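Long-range contacts in tryptophanyl-tRNA synthetase (Mycoplasma pneumoniae, PDB 2YY5), which catalyses the ATP-dependent attachment of tryptophan to tRNA(Trp), the charging step that supplies this amino acid to protein synthesis: residues Q147-K158 against K178-Q186; I214-V224 against T292-Q303. The protein carries 1 engineered substitution. One frame throughout, in Å; residues are numbered along the deposited sequence.

Interaction 1: residues Q147-K158 against K178-Q186; sequences QPDIVPVGNDQK and KLRLPQFVQ. With WSA (5'-O-[(L-tryptophylamino)sulfonyl]adenosine), chain J; SO4 (sulfate ion), chain I.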
loop_
_atom_site.group_PDB
_atom_site.type_symbol
_atom_site.label_atom_id
_atom_site.label_comp_id
_atom_site.label_asym_id
_atom_site.label_seq_id
_atom_site.Cartn_x
_atom_site.Cartn_y
_atom_site.Cartn_z
ATOM N N GLN B 147 5.399 4.979 -17.275
ATOM C CA GLN B 147 6.487 5.836 -17.742
ATOM C C GLN B 147 6.029 6.812 -18.817
ATOM O O GLN B 147 6.672 6.934 -19.850
ATOM C CB GLN B 147 7.603 4.973 -18.324
ATOM C CG GLN B 147 8.393 4.168 -17.312
ATOM C CD GLN B 147 9.134 5.048 -16.335
ATOM O OE1 GLN B 147 8.794 5.105 -15.150
ATOM N NE2 GLN B 147 10.149 5.752 -16.827
ATOM N N PRO B 148 4.928 7.535 -18.581
ATOM C CA PRO B 148 4.408 8.487 -19.565
ATOM C C PRO B 148 5.238 9.750 -19.716
ATOM O O PRO B 148 5.995 10.111 -18.814
ATOM C CB PRO B 148 3.030 8.795 -19.020
ATOM C CG PRO B 148 3.331 8.899 -17.548
ATOM C CD PRO B 148 4.182 7.653 -17.314
ATOM N N ASP B 149 5.079 10.422 -20.857
ATOM C CA ASP B 149 5.779 11.674 -21.123
ATOM C C ASP B 149 5.042 12.799 -20.403
ATOM O O ASP B 149 5.660 13.663 -19.765
ATOM C CB ASP B 149 5.805 11.964 -22.618
ATOM C CG ASP B 149 6.740 11.046 -23.373
ATOM O OD1 ASP B 149 6.356 10.596 -24.472
ATOM O OD2 ASP B 149 7.857 10.785 -22.881
ATOM N N ILE B 150 3.716 12.791 -20.514
ATOM C CA ILE B 150 2.917 13.802 -19.855
ATOM C C ILE B 150 1.788 13.198 -19.024
ATOM O O ILE B 150 1.424 12.029 -19.179
ATOM C CB ILE B 150 2.332 14.847 -20.865
ATOM C CG1 ILE B 150 1.130 14.279 -21.634
ATOM C CG2 ILE B 150 3.433 15.314 -21.802
ATOM C CD1 ILE B 150 1.463 13.184 -22.565
ATOM N N VAL B 151 1.258 14.006 -18.118
ATOM C CA VAL B 151 0.179 13.591 -17.250
ATOM C C VAL B 151 -0.821 14.730 -17.279
ATOM O O VAL B 151 -0.666 15.721 -16.567
ATOM C CB VAL B 151 0.681 13.365 -15.801
ATOM C CG1 VAL B 151 -0.472 12.978 -14.895
ATOM C CG2 VAL B 151 1.732 12.277 -15.786
ATOM N N PRO B 152 -1.846 14.620 -18.136
ATOM C CA PRO B 152 -2.850 15.686 -18.222
ATOM C C PRO B 152 -3.805 15.721 -17.032
ATOM O O PRO B 152 -4.574 14.775 -16.802
ATOM C CB PRO B 152 -3.542 15.402 -19.556
ATOM C CG PRO B 152 -3.368 13.937 -19.745
ATOM C CD PRO B 152 -1.966 13.681 -19.268
ATOM N N VAL B 153 -3.748 16.823 -16.284
ATOM C CA VAL B 153 -4.575 16.986 -15.095
ATOM C C VAL B 153 -4.959 18.431 -14.823
ATOM O O VAL B 153 -4.478 19.351 -15.482
ATOM C CB VAL B 153 -3.834 16.483 -13.846
ATOM C CG1 VAL B 153 -3.785 14.979 -13.827
ATOM C CG2 VAL B 153 -2.426 17.047 -13.847
ATOM N N GLY B 154 -5.819 18.614 -13.825
ATOM C CA GLY B 154 -6.251 19.943 -13.441
ATOM C C GLY B 154 -5.188 20.599 -12.581
ATOM O O GLY B 154 -4.278 19.932 -12.077
ATOM N N ASN B 155 -5.306 21.910 -12.412
ATOM C CA ASN B 155 -4.357 22.676 -11.626
ATOM C C ASN B 155 -4.123 22.075 -10.250
ATOM O O ASN B 155 -2.986 21.920 -9.826
ATOM C CB ASN B 155 -4.853 24.105 -11.463
ATOM C CG ASN B 155 -3.865 24.976 -10.725
ATOM O OD1 ASN B 155 -2.801 25.300 -11.243
ATOM N ND2 ASN B 155 -4.206 25.347 -9.499
ATOM N N ASP B 156 -5.212 21.739 -9.567
ATOM C CA ASP B 156 -5.174 21.166 -8.221
ATOM C C ASP B 156 -4.265 19.952 -8.062
ATOM O O ASP B 156 -3.941 19.562 -6.942
ATOM C CB ASP B 156 -6.585 20.777 -7.797
ATOM C CG ASP B 156 -7.217 19.802 -8.756
ATOM O OD1 ASP B 156 -7.374 20.166 -9.942
ATOM O OD2 ASP B 156 -7.539 18.674 -8.328
ATOM N N GLN B 157 -3.859 19.352 -9.177
ATOM C CA GLN B 157 -3.001 18.177 -9.136
ATOM C C GLN B 157 -1.510 18.463 -9.292
ATOM O O GLN B 157 -0.723 17.530 -9.459
ATOM C CB GLN B 157 -3.443 17.187 -10.212
ATOM C CG GLN B 157 -4.779 16.557 -9.910
ATOM C CD GLN B 157 -4.773 15.871 -8.565
ATOM O OE1 GLN B 157 -4.212 14.788 -8.413
ATOM N NE2 GLN B 157 -5.376 16.512 -7.571
ATOM N N LYS B 158 -1.121 19.738 -9.217
ATOM C CA LYS B 158 0.280 20.124 -9.380
ATOM C C LYS B 158 1.245 19.593 -8.322
ATOM O O LYS B 158 2.308 19.073 -8.666
ATOM C CB LYS B 158 0.422 21.648 -9.457
ATOM C CG LYS B 158 1.882 22.111 -9.489
ATOM C CD LYS B 158 2.023 23.616 -9.661
ATOM C CE LYS B 158 1.851 24.024 -11.110
ATOM N NZ LYS B 158 0.586 23.480 -11.678
ATOM N N LYS B 178 16.795 3.438 -14.636
ATOM C CA LYS B 178 16.538 4.325 -15.775
ATOM C C LYS B 178 15.066 4.734 -15.785
ATOM O O LYS B 178 14.180 3.914 -16.056
ATOM C CB LYS B 178 16.858 3.640 -17.112
ATOM C CG LYS B 178 18.309 3.228 -17.332
ATOM C CD LYS B 178 18.657 1.948 -16.583
ATOM C CE LYS B 178 19.780 1.196 -17.287
ATOM N NZ LYS B 178 19.389 0.827 -18.682
ATOM N N LEU B 179 14.807 6.003 -15.489
ATOM C CA LEU B 179 13.443 6.500 -15.472
ATOM C C LEU B 179 13.272 7.721 -16.351
ATOM O O LEU B 179 14.232 8.300 -16.854
ATOM C CB LEU B 179 13.007 6.844 -14.041
ATOM C CG LEU B 179 12.280 5.770 -13.233
ATOM C CD1 LEU B 179 13.142 4.530 -13.123
ATOM C CD2 LEU B 179 11.937 6.301 -11.852
ATOM N N ARG B 180 12.020 8.098 -16.533
ATOM C CA ARG B 180 11.666 9.260 -17.318
ATOM C C ARG B 180 10.774 10.072 -16.386
ATOM O O ARG B 180 9.779 9.564 -15.877
ATOM C CB ARG B 180 10.903 8.822 -18.566
ATOM C CG ARG B 180 9.976 9.867 -19.139
ATOM C CD ARG B 180 9.042 9.272 -20.193
ATOM N NE ARG B 180 9.640 9.235 -21.524
ATOM C CZ ARG B 180 10.420 8.264 -21.986
ATOM N NH1 ARG B 180 10.909 8.348 -23.214
ATOM N NH2 ARG B 180 10.698 7.202 -21.242
ATOM N N LEU B 181 11.140 11.323 -16.139
ATOM C CA LEU B 181 10.345 12.161 -15.266
ATOM C C LEU B 181 9.054 12.593 -15.955
ATOM O O LEU B 181 9.072 13.200 -17.020
ATOM C CB LEU B 181 11.155 13.382 -14.842
ATOM C CG LEU B 181 12.485 13.045 -14.162
ATOM C CD1 LEU B 181 13.170 14.341 -13.764
ATOM C CD2 LEU B 181 12.260 12.143 -12.942
ATOM N N PRO B 182 7.904 12.273 -15.353
ATOM C CA PRO B 182 6.634 12.662 -15.967
ATOM C C PRO B 182 6.450 14.172 -15.923
ATOM O O PRO B 182 6.795 14.812 -14.937
ATOM C CB PRO B 182 5.607 11.937 -15.110
ATOM C CG PRO B 182 6.242 11.981 -13.745
ATOM C CD PRO B 182 7.688 11.616 -14.051
ATOM N N GLN B 183 5.908 14.739 -16.992
ATOM C CA GLN B 183 5.669 16.173 -17.038
ATOM C C GLN B 183 4.218 16.561 -16.741
ATOM O O GLN B 183 3.288 16.010 -17.326
ATOM C CB GLN B 183 6.051 16.735 -18.405
ATOM C CG GLN B 183 5.560 18.157 -18.600
ATOM C CD GLN B 183 6.076 18.791 -19.873
ATOM O OE1 GLN B 183 5.903 18.249 -20.970
ATOM N NE2 GLN B 183 6.708 19.956 -19.737
ATOM N N PHE B 184 4.035 17.522 -15.839
ATOM C CA PHE B 184 2.703 18.005 -15.488
ATOM C C PHE B 184 2.146 18.828 -16.658
ATOM O O PHE B 184 2.831 19.715 -17.183
ATOM C CB PHE B 184 2.780 18.881 -14.237
ATOM C CG PHE B 184 1.536 19.696 -13.982
ATOM C CD1 PHE B 184 0.443 19.146 -13.313
ATOM C CD2 PHE B 184 1.448 21.013 -14.426
ATOM C CE1 PHE B 184 -0.721 19.893 -13.091
ATOM C CE2 PHE B 184 0.290 21.766 -14.211
ATOM C CZ PHE B 184 -0.798 21.202 -13.539
ATOM N N VAL B 185 0.918 18.527 -17.070
ATOM C CA VAL B 185 0.276 19.253 -18.165
ATOM C C VAL B 185 -1.189 19.571 -17.863
ATOM O O VAL B 185 -1.998 18.679 -17.601
ATOM C CB VAL B 185 0.367 18.467 -19.489
ATOM C CG1 VAL B 185 -0.545 19.089 -20.533
ATOM C CG2 VAL B 185 1.796 18.489 -19.996
ATOM N N GLN B 186 -1.514 20.859 -17.900
ATOM C CA GLN B 186 -2.869 21.329 -17.627
ATOM C C GLN B 186 -3.370 22.156 -18.804
ATOM O O GLN B 186 -2.582 22.685 -19.584
ATOM C CB GLN B 186 -2.889 22.190 -16.362
ATOM C CG GLN B 186 -2.224 23.541 -16.536
ATOM C CD GLN B 186 -2.274 24.412 -15.287
ATOM O OE1 GLN B 186 -1.731 25.516 -15.272
ATOM N NE2 GLN B 186 -2.924 23.924 -14.238
HETATM C CD2 WSA J . -4.593 10.546 -10.987
HETATM C CE3 WSA J . -4.633 11.500 -11.998
HETATM C CZ3 WSA J . -3.596 11.563 -12.921
HETATM C CH2 WSA J . -2.526 10.677 -12.830
HETATM C CZ2 WSA J . -2.489 9.726 -11.817
HETATM C CE2 WSA J . -3.526 9.662 -10.894
HETATM N N11 WSA J . -3.761 8.861 -9.858
HETATM C CD1 WSA J . -4.920 9.191 -9.296
HETATM C CG WSA J . -5.463 10.214 -9.954
HETATM C CB WSA J . -6.800 10.880 -9.636
HETATM C CA WSA J . -6.620 12.352 -9.258
HETATM N NH3 WSA J . -5.721 12.481 -8.104
HETATM C C WSA J . -7.989 12.943 -8.912
HETATM O O WSA J . -8.508 12.706 -7.826
HETATM N NS WSA J . -8.571 13.705 -9.833
HETATM S S WSA J . -10.176 13.795 -9.558
HETATM O O1S WSA J . -10.785 12.425 -9.611
HETATM O O2S WSA J . -10.436 14.380 -8.201
HETATM O "O5'" WSA J . -10.710 14.628 -10.593
HETATM C "C5'" WSA J . -10.417 14.295 -11.954
HETATM C "C4'" WSA J . -9.714 15.406 -12.741
HETATM O "O4'" WSA J . -10.506 16.606 -12.703
HETATM C "C3'" WSA J . -8.333 15.776 -12.195
HETATM O "O3'" WSA J . -7.442 16.045 -13.281
HETATM C "C2'" WSA J . -8.631 17.069 -11.439
HETATM O "O2'" WSA J . -7.449 17.873 -11.374
HETATM C "C1'" WSA J . -9.611 17.695 -12.429
HETATM N N9 WSA J . -10.356 18.800 -11.779
HETATM C C8 WSA J . -11.016 18.700 -10.629
HETATM N N7 WSA J . -11.622 19.853 -10.357
HETATM C C5 WSA J . -11.343 20.698 -11.348
HETATM C C4 WSA J . -10.527 20.028 -12.249
HETATM N N3 WSA J . -10.101 20.672 -13.348
HETATM C C2 WSA J . -10.453 21.927 -13.574
HETATM N N1 WSA J . -11.230 22.590 -12.736
HETATM C C6 WSA J . -11.693 22.010 -11.618
HETATM N N6 WSA J . -12.490 22.677 -10.783
HETATM S S SO4 I . -6.996 14.657 -4.930
HETATM O O1 SO4 I . -6.047 15.264 -3.992
HETATM O O2 SO4 I . -6.400 14.644 -6.277
HETATM O O3 SO4 I . -7.280 13.268 -4.509
HETATM O O4 SO4 I . -8.241 15.446 -4.928
HETATM O O HOH W 1 7.059 8.964 -16.296
#
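Pro-148 O touches Arg-180 CD, and one water donates to both Pro-148 O and Arg-180 O, bridging the two chains just before the strands pair. At Asp-149 the carboxylate takes over: OD2 forms a salt bridge with Arg-180 NE (2.7 Å), met nearly along its C-O axis although the two planes are turned 58° apart. The other oxygen, OD1, is held by the backbone of Arg-6. Strand 150-152 then runs parallel to strand 183-185, its ladder extending from Asp-149 O, which accepts from Gln-183 N, to Val-153 N, which donates to Val-185 O (2.9 Å). Ile-150 CB packs on Val-185 CG2, while Val-151 CG2 touches Pro-182 CB and its CG1 turns to the ligand's indole. Val-153 divides its methyls in the same manner. With CG1 anti to the carbonyl carbon (chi1 -74°), CG1 meets the indole and CG2 lies 3.4 Å from Phe-184 CE1. Gly-154 N donates to the ribose O3' (3.1 Å). Asn-155 OD1 receives Gln-186 NE2 (3.3 Å) on an in-plane lone pair, in a nearly straight bond. Asp-156 OD1 accepts from the ribose O2' (2.7 Å), and Gln-157 OE1 from the ligand's amino group, NH3 (2.8 Å). Lys-158, opening the next helix, lays CB over a face of Phe-184, offset toward the rim. The two parallel strands, linked by helix 158-175, belong to a beta-alpha-beta unit of the class I synthetase Rossmann fold, whose GxDQ turn holds the tryptophanyl-adenylate analogue.

Interaction 2: residues I214-V224 against T292-Q303; sequences IYLDDPKEVVV and TEATVNLLVNIQ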
loop_
_atom_site.group_PDB
_atom_site.type_symbol
_atom_site.label_atom_id
_atom_site.label_comp_id
_atom_site.label_asym_id
_atom_site.label_seq_id
_atom_site.Cartn_x
_atom_site.Cartn_y
_atom_site.Cartn_z
ATOM N N ILE B 214 -21.845 22.279 -11.171
ATOM C CA ILE B 214 -22.684 21.798 -12.262
ATOM C C ILE B 214 -22.315 20.328 -12.445
ATOM O O ILE B 214 -21.249 20.028 -12.976
ATOM C CB ILE B 214 -22.397 22.553 -13.590
ATOM C CG1 ILE B 214 -22.638 24.056 -13.412
ATOM C CG2 ILE B 214 -23.268 21.989 -14.706
ATOM C CD1 ILE B 214 -24.055 24.415 -13.021
ATOM N N TYR B 215 -23.172 19.419 -11.984
ATOM C CA TYR B 215 -22.903 17.987 -12.109
ATOM C C TYR B 215 -23.200 17.526 -13.525
ATOM O O TYR B 215 -24.100 18.051 -14.182
ATOM C CB TYR B 215 -23.753 17.178 -11.122
ATOM C CG TYR B 215 -23.510 17.524 -9.669
ATOM C CD1 TYR B 215 -22.253 17.343 -9.087
ATOM C CD2 TYR B 215 -24.527 18.068 -8.884
ATOM C CE1 TYR B 215 -22.013 17.701 -7.759
ATOM C CE2 TYR B 215 -24.297 18.431 -7.559
ATOM C CZ TYR B 215 -23.041 18.246 -7.005
ATOM O OH TYR B 215 -22.818 18.624 -5.703
ATOM N N LEU B 216 -22.441 16.542 -13.993
ATOM C CA LEU B 216 -22.628 16.012 -15.335
ATOM C C LEU B 216 -23.992 15.336 -15.508
ATOM O O LEU B 216 -24.490 15.213 -16.622
ATOM C CB LEU B 216 -21.480 15.049 -15.671
ATOM C CG LEU B 216 -20.297 15.703 -16.404
ATOM C CD1 LEU B 216 -20.016 17.083 -15.844
ATOM C CD2 LEU B 216 -19.074 14.820 -16.301
ATOM N N ASP B 217 -24.600 14.914 -14.402
ATOM C CA ASP B 217 -25.909 14.276 -14.458
ATOM C C ASP B 217 -26.995 15.197 -13.897
ATOM O O ASP B 217 -27.996 14.743 -13.342
ATOM C CB ASP B 217 -25.906 12.954 -13.686
ATOM C CG ASP B 217 -25.662 13.139 -12.201
ATOM O OD1 ASP B 217 -26.004 14.211 -11.661
ATOM O OD2 ASP B 217 -25.141 12.197 -11.567
ATOM N N ASP B 218 -26.785 16.497 -14.029
ATOM C CA ASP B 218 -27.760 17.459 -13.546
ATOM C C ASP B 218 -28.790 17.675 -14.657
ATOM O O ASP B 218 -28.417 17.845 -15.817
ATOM C CB ASP B 218 -27.064 18.786 -13.228
ATOM C CG ASP B 218 -26.917 19.038 -11.742
ATOM O OD1 ASP B 218 -26.239 20.025 -11.385
ATOM O OD2 ASP B 218 -27.479 18.273 -10.926
ATOM N N PRO B 219 -30.094 17.636 -14.327
ATOM C CA PRO B 219 -31.097 17.852 -15.378
ATOM C C PRO B 219 -31.104 19.313 -15.831
ATOM O O PRO B 219 -30.652 20.194 -15.100
ATOM C CB PRO B 219 -32.407 17.419 -14.710
ATOM C CG PRO B 219 -32.140 17.598 -13.237
ATOM C CD PRO B 219 -30.720 17.131 -13.090
ATOM N N LYS B 220 -31.602 19.576 -17.037
ATOM C CA LYS B 220 -31.626 20.942 -17.556
ATOM C C LYS B 220 -32.212 21.990 -16.612
ATOM O O LYS B 220 -31.638 23.075 -16.458
ATOM C CB LYS B 220 -32.356 21.003 -18.904
ATOM C CG LYS B 220 -33.750 20.353 -18.956
ATOM C CD LYS B 220 -34.306 20.352 -20.400
ATOM C CE LYS B 220 -35.436 19.334 -20.640
ATOM N NZ LYS B 220 -36.789 19.752 -20.174
ATOM N N GLU B 221 -33.333 21.681 -15.968
ATOM C CA GLU B 221 -33.946 22.656 -15.078
ATOM C C GLU B 221 -33.042 23.028 -13.921
ATOM O O GLU B 221 -33.057 24.169 -13.453
ATOM C CB GLU B 221 -35.285 22.152 -14.548
ATOM C CG GLU B 221 -36.323 21.963 -15.624
ATOM C CD GLU B 221 -36.316 20.566 -16.205
ATOM O OE1 GLU B 221 -37.095 20.319 -17.147
ATOM O OE2 GLU B 221 -35.543 19.712 -15.715
ATOM N N VAL B 222 -32.247 22.071 -13.460
ATOM C CA VAL B 222 -31.335 22.341 -12.361
ATOM C C VAL B 222 -30.172 23.195 -12.875
ATOM O O VAL B 222 -29.767 24.156 -12.224
ATOM C CB VAL B 222 -30.829 21.024 -11.728
ATOM C CG1 VAL B 222 -29.834 21.321 -10.616
ATOM C CG2 VAL B 222 -32.019 20.235 -11.176
ATOM N N VAL B 223 -29.657 22.857 -14.055
ATOM C CA VAL B 223 -28.570 23.622 -14.663
ATOM C C VAL B 223 -29.010 25.080 -14.851
ATOM O O VAL B 223 -28.233 26.014 -14.605
ATOM C CB VAL B 223 -28.175 23.043 -16.044
ATOM C CG1 VAL B 223 -27.154 23.945 -16.712
ATOM C CG2 VAL B 223 -27.613 21.634 -15.881
ATOM N N VAL B 224 -30.259 25.263 -15.285
ATOM C CA VAL B 224 -30.824 26.594 -15.491
ATOM C C VAL B 224 -30.829 27.410 -14.200
ATOM O O VAL B 224 -30.361 28.554 -14.181
ATOM C CB VAL B 224 -32.276 26.521 -16.023
ATOM C CG1 VAL B 224 -32.944 27.885 -15.928
ATOM C CG2 VAL B 224 -32.276 26.067 -17.466
ATOM N N THR B 292 -25.929 29.026 -20.021
ATOM C CA THR B 292 -26.924 27.999 -19.742
ATOM C C THR B 292 -27.259 27.166 -20.975
ATOM O O THR B 292 -27.547 25.980 -20.857
ATOM C CB THR B 292 -28.229 28.611 -19.183
ATOM O OG1 THR B 292 -27.983 29.157 -17.881
ATOM C CG2 THR B 292 -29.312 27.553 -19.079
ATOM N N GLU B 293 -27.218 27.776 -22.153
ATOM C CA GLU B 293 -27.525 27.051 -23.384
ATOM C C GLU B 293 -26.369 26.129 -23.770
ATOM O O GLU B 293 -26.579 24.953 -24.050
ATOM C CB GLU B 293 -27.816 28.028 -24.528
ATOM C CG GLU B 293 -28.369 27.376 -25.790
ATOM C CD GLU B 293 -28.532 28.374 -26.930
ATOM O OE1 GLU B 293 -29.148 29.438 -26.701
ATOM O OE2 GLU B 293 -28.051 28.099 -28.051
ATOM N N ALA B 294 -25.149 26.664 -23.783
ATOM C CA ALA B 294 -23.980 25.867 -24.123
ATOM C C ALA B 294 -23.875 24.698 -23.147
ATOM O O ALA B 294 -23.578 23.564 -23.535
ATOM C CB ALA B 294 -22.732 26.719 -24.051
ATOM N N THR B 295 -24.137 24.978 -21.879
ATOM C CA THR B 295 -24.066 23.948 -20.856
ATOM C C THR B 295 -25.136 22.878 -21.021
ATOM O O THR B 295 -24.816 21.688 -21.057
ATOM C CB THR B 295 -24.181 24.558 -19.461
ATOM O OG1 THR B 295 -23.144 25.535 -19.287
ATOM C CG2 THR B 295 -24.046 23.479 -18.403
ATOM N N VAL B 296 -26.400 23.288 -21.117
ATOM C CA VAL B 296 -27.489 22.329 -21.281
ATOM C C VAL B 296 -27.215 21.474 -22.513
ATOM O O VAL B 296 -27.277 20.251 -22.450
ATOM C CB VAL B 296 -28.871 23.031 -21.442
ATOM C CG1 VAL B 296 -29.942 22.003 -21.807
ATOM C CG2 VAL B 296 -29.264 23.732 -20.136
ATOM N N ASN B 297 -26.894 22.126 -23.626
ATOM C CA ASN B 297 -26.596 21.420 -24.862
ATOM C C ASN B 297 -25.577 20.314 -24.631
ATOM O O ASN B 297 -25.787 19.178 -25.046
ATOM C CB ASN B 297 -26.065 22.388 -25.926
ATOM C CG ASN B 297 -27.152 23.289 -26.493
ATOM O OD1 ASN B 297 -28.294 23.292 -26.016
ATOM N ND2 ASN B 297 -26.799 24.067 -27.515
ATOM N N LEU B 298 -24.475 20.651 -23.972
ATOM C CA LEU B 298 -23.425 19.677 -23.704
ATOM C C LEU B 298 -23.937 18.546 -22.802
ATOM O O LEU B 298 -23.840 17.367 -23.155
ATOM C CB LEU B 298 -22.219 20.378 -23.064
ATOM C CG LEU B 298 -20.866 19.673 -22.840
ATOM C CD1 LEU B 298 -21.047 18.549 -21.866
ATOM C CD2 LEU B 298 -20.283 19.161 -24.149
ATOM N N LEU B 299 -24.494 18.894 -21.646
ATOM C CA LEU B 299 -24.989 17.871 -20.730
ATOM C C LEU B 299 -26.009 16.934 -21.378
ATOM O O LEU B 299 -25.891 15.709 -21.269
ATOM C CB LEU B 299 -25.573 18.529 -19.475
ATOM C CG LEU B 299 -24.568 18.876 -18.365
ATOM C CD1 LEU B 299 -23.221 19.213 -18.945
ATOM C CD2 LEU B 299 -25.083 20.041 -17.562
ATOM N N VAL B 300 -26.999 17.508 -22.060
ATOM C CA VAL B 300 -28.029 16.713 -22.723
ATOM C C VAL B 300 -27.398 15.757 -23.735
ATOM O O VAL B 300 -27.863 14.638 -23.904
ATOM C CB VAL B 300 -29.075 17.633 -23.411
ATOM C CG1 VAL B 300 -29.996 16.832 -24.321
ATOM C CG2 VAL B 300 -29.899 18.338 -22.350
ATOM N N ASN B 301 -26.325 16.195 -24.384
ATOM C CA ASN B 301 -25.630 15.364 -25.366
ATOM C C ASN B 301 -24.700 14.324 -24.726
ATOM O O ASN B 301 -24.319 13.345 -25.368
ATOM C CB ASN B 301 -24.841 16.245 -26.339
ATOM C CG ASN B 301 -23.963 15.437 -27.276
ATOM O OD1 ASN B 301 -22.831 15.084 -26.936
ATOM N ND2 ASN B 301 -24.485 15.127 -28.458
ATOM N N ILE B 302 -24.323 14.539 -23.470
ATOM C CA ILE B 302 -23.469 13.575 -22.783
ATOM C C ILE B 302 -24.423 12.546 -22.188
ATOM O O ILE B 302 -24.281 11.341 -22.402
ATOM C CB ILE B 302 -22.666 14.204 -21.609
ATOM C CG1 ILE B 302 -21.788 15.359 -22.097
ATOM C CG2 ILE B 302 -21.821 13.125 -20.939
ATOM C CD1 ILE B 302 -20.780 14.972 -23.151
ATOM N N GLN B 303 -25.401 13.044 -21.438
ATOM C CA GLN B 303 -26.396 12.198 -20.799
ATOM C C GLN B 303 -27.085 11.349 -21.861
ATOM O O GLN B 303 -27.470 10.214 -21.613
ATOM C CB GLN B 303 -27.400 13.081 -20.044
ATOM C CG GLN B 303 -26.774 13.807 -18.839
ATOM C CD GLN B 303 -27.642 14.923 -18.262
ATOM O OE1 GLN B 303 -28.845 14.753 -18.062
ATOM N NE2 GLN B 303 -27.026 16.067 -17.979
HETATM O O HOH W 2 -29.953 30.009 -16.404
#
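Gln-303 NE2 donates a hydrogen bond to Asp-218 O (3.1 Å), with Leu-216 O 3.0 Å from the same Gln-303 nitrogen. The bond to Asp-218 reaches the oxygen from above the carbonyl plane, 41° out of it, and so does not use a lone pair. Gln-303 gets there with CG anti to its carbonyl carbon (chi1 -67°) and an extended chain beyond, which carries the amide across to the type I turn formed by Tyr-215 to Asp-218. That turn is tied within itself as well, since Asp-218 OD1 accepts from Tyr-215 N while also forming a salt bridge with Lys-226. One turn back along the helix, Leu-299 provides the apolar counterpart. Its CD2 meets Val-223 CG2 tip to tip at 3.4 Å, and the same methyl touches Ile-214 CG2 (3.9 Å), whose side chain crosses it at about a right angle. The other branch of Val-223, CG1, is anti to the backbone N and packs against Thr-295 CG2 (3.6 Å) and Val-296 CG2. Val-296 CG1 in turn lies against Lys-220 CB. At the far end Val-224 CG2 and Thr-292 CG2 touch, and beside them a water donates to both Val-224 O (2.7 Å) and Thr-292 OG1, which is also hydrogen-bonded to Lys-288 O. The axes of segments 220-224 and 292-303 run roughly antiparallel, 9.8 Å apart at closest approach and at 153°. Helix 246-259 covers another side of helix 284-308 through Leu-258, helix 265-271 does so through Leu-267, and the chain at Ile-214 and Leu-216 pairs by backbone hydrogen bonds with the HIGH-region residues Leu-19 and Gln-17.

Overall arrangement
The two contacts illustrate how one synthetase chain joins its parts by different means. Interaction 1 lies nearer the centre of the chain and is held mainly by a parallel strand ladder, with its turn given over to the bound adenylate analogue. Interaction 2, on the opposite side of that centre, packs a helix and the turn that precedes it against a second helix, mostly through methyl groups, with a glutamine amide on the turn and a water at the other end. Each is partly buried, and they share no element: their centres stand 30 Å apart. Along the chain they follow in series, strand 183-185 leading to helix 220-228 by way of the KMSKS region, which probably binds ATP.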